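Local coordinates for 11S globulin seed storage protein (Amaranthus hypochondriacus, PDB 3QAC) that stores nutrient protein in the seed as an 11S proglobulin, the precursor of hexamers whose subunits each hold an acidic and a basic chain, at the interface of chains A and B. Numbering follows the deposited sequence. Chains: chain A/B, 11S globulin seed storage protein.

The interface of chains A and B. Residues chain A 67, 173, 179-181, 211; chain B 361-362, 382-384.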
ATOM      1  N   PHE A  67      14.790  -6.297 -17.080  1.00 36.89           N
ATOM      2  CA  PHE A  67      13.609  -6.053 -16.275  1.00 38.29           C
ATOM      3  C   PHE A  67      13.957  -5.070 -15.166  1.00 36.41           C
ATOM      4  O   PHE A  67      15.114  -4.851 -14.872  1.00 39.70           O
ATOM      5  CB  PHE A  67      13.039  -7.353 -15.707  1.00 33.19           C
ATOM      6  CG  PHE A  67      14.065  -8.249 -15.046  1.00 37.12           C
ATOM      7  CD1 PHE A  67      14.852  -9.114 -15.802  1.00 34.13           C
ATOM      8  CD2 PHE A  67      14.222  -8.247 -13.668  1.00 35.48           C
ATOM      9  CE1 PHE A  67      15.767  -9.954 -15.195  1.00 36.38           C
ATOM     10  CE2 PHE A  67      15.145  -9.087 -13.053  1.00 33.62           C
ATOM     11  CZ  PHE A  67      15.912  -9.942 -13.817  1.00 36.18           C
ATOM     12  N   LEU A 173      12.176  -3.169  -3.831  1.00 32.83           N
ATOM     13  CA  LEU A 173      13.578  -2.810  -3.633  1.00 30.94           C
ATOM     14  C   LEU A 173      13.635  -1.345  -3.220  1.00 32.96           C
ATOM     15  O   LEU A 173      12.667  -0.822  -2.723  1.00 34.58           O
ATOM     16  CB  LEU A 173      14.377  -3.046  -4.908  1.00 30.15           C
ATOM     17  CG  LEU A 173      14.363  -4.498  -5.399  1.00 35.89           C
ATOM     18  CD1 LEU A 173      14.911  -4.610  -6.819  1.00 29.96           C
ATOM     19  CD2 LEU A 173      15.144  -5.380  -4.450  1.00 31.66           C
ATOM     20  N   THR A 179      15.863   0.056 -10.140  1.00 35.42           N
ATOM     21  CA  THR A 179      16.846  -0.995 -10.201  1.00 35.37           C
ATOM     22  C   THR A 179      16.582  -1.753 -11.484  1.00 39.89           C
ATOM     23  O   THR A 179      15.472  -2.253 -11.709  1.00 38.18           O
ATOM     24  CB  THR A 179      16.725  -1.920  -9.009  1.00 35.11           C
ATOM     25  OG1 THR A 179      17.018  -1.179  -7.819  1.00 42.00           O
ATOM     26  CG2 THR A 179      17.702  -3.052  -9.110  1.00 34.74           C
ATOM     27  N   ARG A 180      17.585  -1.796 -12.348  1.00 35.36           N
ATOM     28  CA  ARG A 180      17.448  -2.519 -13.590  1.00 36.31           C
ATOM     29  C   ARG A 180      18.404  -3.686 -13.726  1.00 41.53           C
ATOM     30  O   ARG A 180      19.601  -3.562 -13.459  1.00 40.10           O
ATOM     31  CB  ARG A 180      17.624  -1.599 -14.784  1.00 41.31           C
ATOM     32  CG  ARG A 180      17.102  -2.261 -16.054  1.00 43.16           C
ATOM     33  CD  ARG A 180      17.057  -1.278 -17.158  1.00 41.11           C
ATOM     34  NE  ARG A 180      16.034  -0.278 -16.915  1.00 36.55           N
ATOM     35  CZ  ARG A 180      14.796  -0.400 -17.355  1.00 35.73           C
ATOM     36  NH1 ARG A 180      14.466  -1.481 -18.035  1.00 39.44           N
ATOM     37  NH2 ARG A 180      13.907   0.551 -17.131  1.00 37.38           N
ATOM     38  N   PHE A 181      17.853  -4.816 -14.164  1.00 41.04           N
ATOM     39  CA  PHE A 181      18.622  -6.028 -14.385  1.00 39.62           C
ATOM     40  C   PHE A 181      18.584  -6.347 -15.879  1.00 41.02           C
ATOM     41  O   PHE A 181      17.508  -6.436 -16.464  1.00 38.58           O
ATOM     42  CB  PHE A 181      18.012  -7.203 -13.613  1.00 37.35           C
ATOM     43  CG  PHE A 181      17.838  -6.965 -12.128  1.00 31.52           C
ATOM     44  CD1 PHE A 181      18.602  -7.662 -11.209  1.00 31.87           C
ATOM     45  CD2 PHE A 181      16.889  -6.075 -11.656  1.00 32.91           C
ATOM     46  CE1 PHE A 181      18.436  -7.474  -9.844  1.00 32.56           C
ATOM     47  CE2 PHE A 181      16.714  -5.882 -10.294  1.00 35.10           C
ATOM     48  CZ  PHE A 181      17.488  -6.589  -9.383  1.00 35.30           C
ATOM     49  N   ILE A 211      22.965  -9.906 -15.626  1.00 41.86           N
ATOM     50  CA  ILE A 211      22.866 -10.804 -14.479  1.00 46.19           C
ATOM     51  C   ILE A 211      23.679 -12.076 -14.651  1.00 48.10           C
ATOM     52  O   ILE A 211      24.141 -12.657 -13.671  1.00 48.61           O
ATOM     53  CB  ILE A 211      21.416 -11.170 -14.111  1.00 48.15           C
ATOM     54  CG1 ILE A 211      20.791 -12.056 -15.181  1.00 44.41           C
ATOM     55  CG2 ILE A 211      20.597  -9.923 -13.870  1.00 44.94           C
ATOM     56  CD1 ILE A 211      19.414 -12.498 -14.801  1.00 52.27           C
TER
ATOM     57  N   ASN B 361      23.094  -9.622  -8.135  1.00 39.07           N
ATOM     58  CA  ASN B 361      22.322  -8.404  -7.963  1.00 37.78           C
ATOM     59  C   ASN B 361      22.121  -7.688  -9.294  1.00 41.56           C
ATOM     60  O   ASN B 361      22.369  -8.260 -10.355  1.00 43.31           O
ATOM     61  CB  ASN B 361      22.972  -7.497  -6.916  1.00 36.92           C
ATOM     62  CG  ASN B 361      24.291  -6.926  -7.377  1.00 41.37           C
ATOM     63  OD1 ASN B 361      24.684  -7.114  -8.522  1.00 42.57           O
ATOM     64  ND2 ASN B 361      24.978  -6.210  -6.487  1.00 39.52           N
ATOM     65  N   ASP B 362      21.677  -6.439  -9.245  1.00 37.64           N
ATOM     66  CA  ASP B 362      21.359  -5.700 -10.458  1.00 41.61           C
ATOM     67  C   ASP B 362      22.609  -5.262 -11.202  1.00 47.66           C
ATOM     68  O   ASP B 362      22.539  -4.814 -12.349  1.00 50.88           O
ATOM     69  CB  ASP B 362      20.518  -4.474 -10.117  1.00 46.21           C
ATOM     70  CG  ASP B 362      21.156  -3.617  -9.039  1.00 46.53           C
ATOM     71  OD1 ASP B 362      21.514  -2.463  -9.330  1.00 54.31           O
ATOM     72  OD2 ASP B 362      21.297  -4.100  -7.895  1.00 50.46           O
ATOM     73  N   GLN B 382      13.762  -9.298  -4.253  1.00 34.04           N
ATOM     74  CA  GLN B 382      12.991  -9.219  -5.482  1.00 28.10           C
ATOM     75  C   GLN B 382      13.907  -8.921  -6.638  1.00 29.86           C
ATOM     76  O   GLN B 382      14.714  -7.993  -6.567  1.00 33.19           O
ATOM     77  CB  GLN B 382      11.931  -8.113  -5.407  1.00 32.79           C
ATOM     78  CG  GLN B 382      11.214  -7.882  -6.749  1.00 33.04           C
ATOM     79  CD  GLN B 382      10.312  -6.654  -6.759  1.00 35.40           C
ATOM     80  OE1 GLN B 382       9.450  -6.525  -7.633  1.00 33.24           O
ATOM     81  NE2 GLN B 382      10.502  -5.752  -5.793  1.00 28.18           N
ATOM     82  N   ASN B 383      13.774  -9.717  -7.693  1.00 28.70           N
ATOM     83  CA  ASN B 383      14.451  -9.494  -8.950  1.00 29.84           C
ATOM     84  C   ASN B 383      15.896  -9.955  -8.944  1.00 32.53           C
ATOM     85  O   ASN B 383      16.508 -10.037  -9.996  1.00 31.90           O
ATOM     86  CB  ASN B 383      14.342  -8.028  -9.407  1.00 31.20           C
ATOM     87  CG  ASN B 383      13.011  -7.714 -10.099  1.00 35.44           C
ATOM     88  OD1 ASN B 383      12.870  -6.667 -10.733  1.00 32.89           O
ATOM     89  ND2 ASN B 383      12.042  -8.624  -9.987  1.00 27.89           N
ATOM     90  N   PHE B 384      16.441 -10.273  -7.771  1.00 32.68           N
ATOM     91  CA  PHE B 384      17.789 -10.823  -7.732  1.00 33.20           C
ATOM     92  C   PHE B 384      17.791 -12.226  -8.339  1.00 34.41           C
ATOM     93  O   PHE B 384      16.996 -13.092  -7.953  1.00 34.62           O
ATOM     94  CB  PHE B 384      18.364 -10.838  -6.305  1.00 33.23           C
ATOM     95  CG  PHE B 384      18.948  -9.500  -5.849  1.00 31.15           C
ATOM     96  CD1 PHE B 384      20.082  -9.463  -5.035  1.00 29.85           C
ATOM     97  CD2 PHE B 384      18.359  -8.299  -6.217  1.00 28.21           C
ATOM     98  CE1 PHE B 384      20.624  -8.255  -4.592  1.00 30.24           C
ATOM     99  CE2 PHE B 384      18.896  -7.076  -5.793  1.00 33.49           C
ATOM    100  CZ  PHE B 384      20.043  -7.061  -4.969  1.00 31.86           C
TER
HETATM  101  O   HOH W   1      20.073  -0.820 -11.382  1.00 41.67           O
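A:Phe181, on the short strand 180-182, enters between two loop segments of chain B, 361-362 and 382-384, where B:Asn383 takes a positive phi of 80° that an asparagine tolerates well. This mostly apolar patch joins two protomers of the oligomeric globulin, and a flat aromatic ring suits the slot because both its faces can be covered. On one face B:Asp362 sets its CB over the centre, a CH-pi contact 3.7 Å from the centroid; on the opposite face, towards the rim, lies the backbone O of B:Asn383, 3.2 Å from CE1. B:Asn383 CB packs beside that carbonyl, 3.3 Å from CE2, and B:Phe384 meets the ring edge with CE2 in its plane. An alanine in place of A:Phe181 would probably open a gap between the two loops, leaving B:Asp362 CB and the B:Asn383 carbonyl without the ring that separates them. The branched A:Thr179 turns its methyl CG2, anti to the backbone N, against B:Asp362 CB at 3.3 Å. The aspartate carboxylate turns away from the ring, OD1 lying 3.0 Å from a water that links it to A:Arg180 N. The branched A:Leu173 has two methyls to cover one carbonyl, the backbone O of B:Gln382. A:Phe67 packs a face on A:Phe181 CB and has an edge to spare for chain B, where the backbone O of B:Asn383 lies in plane, 3.5 Å from CE2.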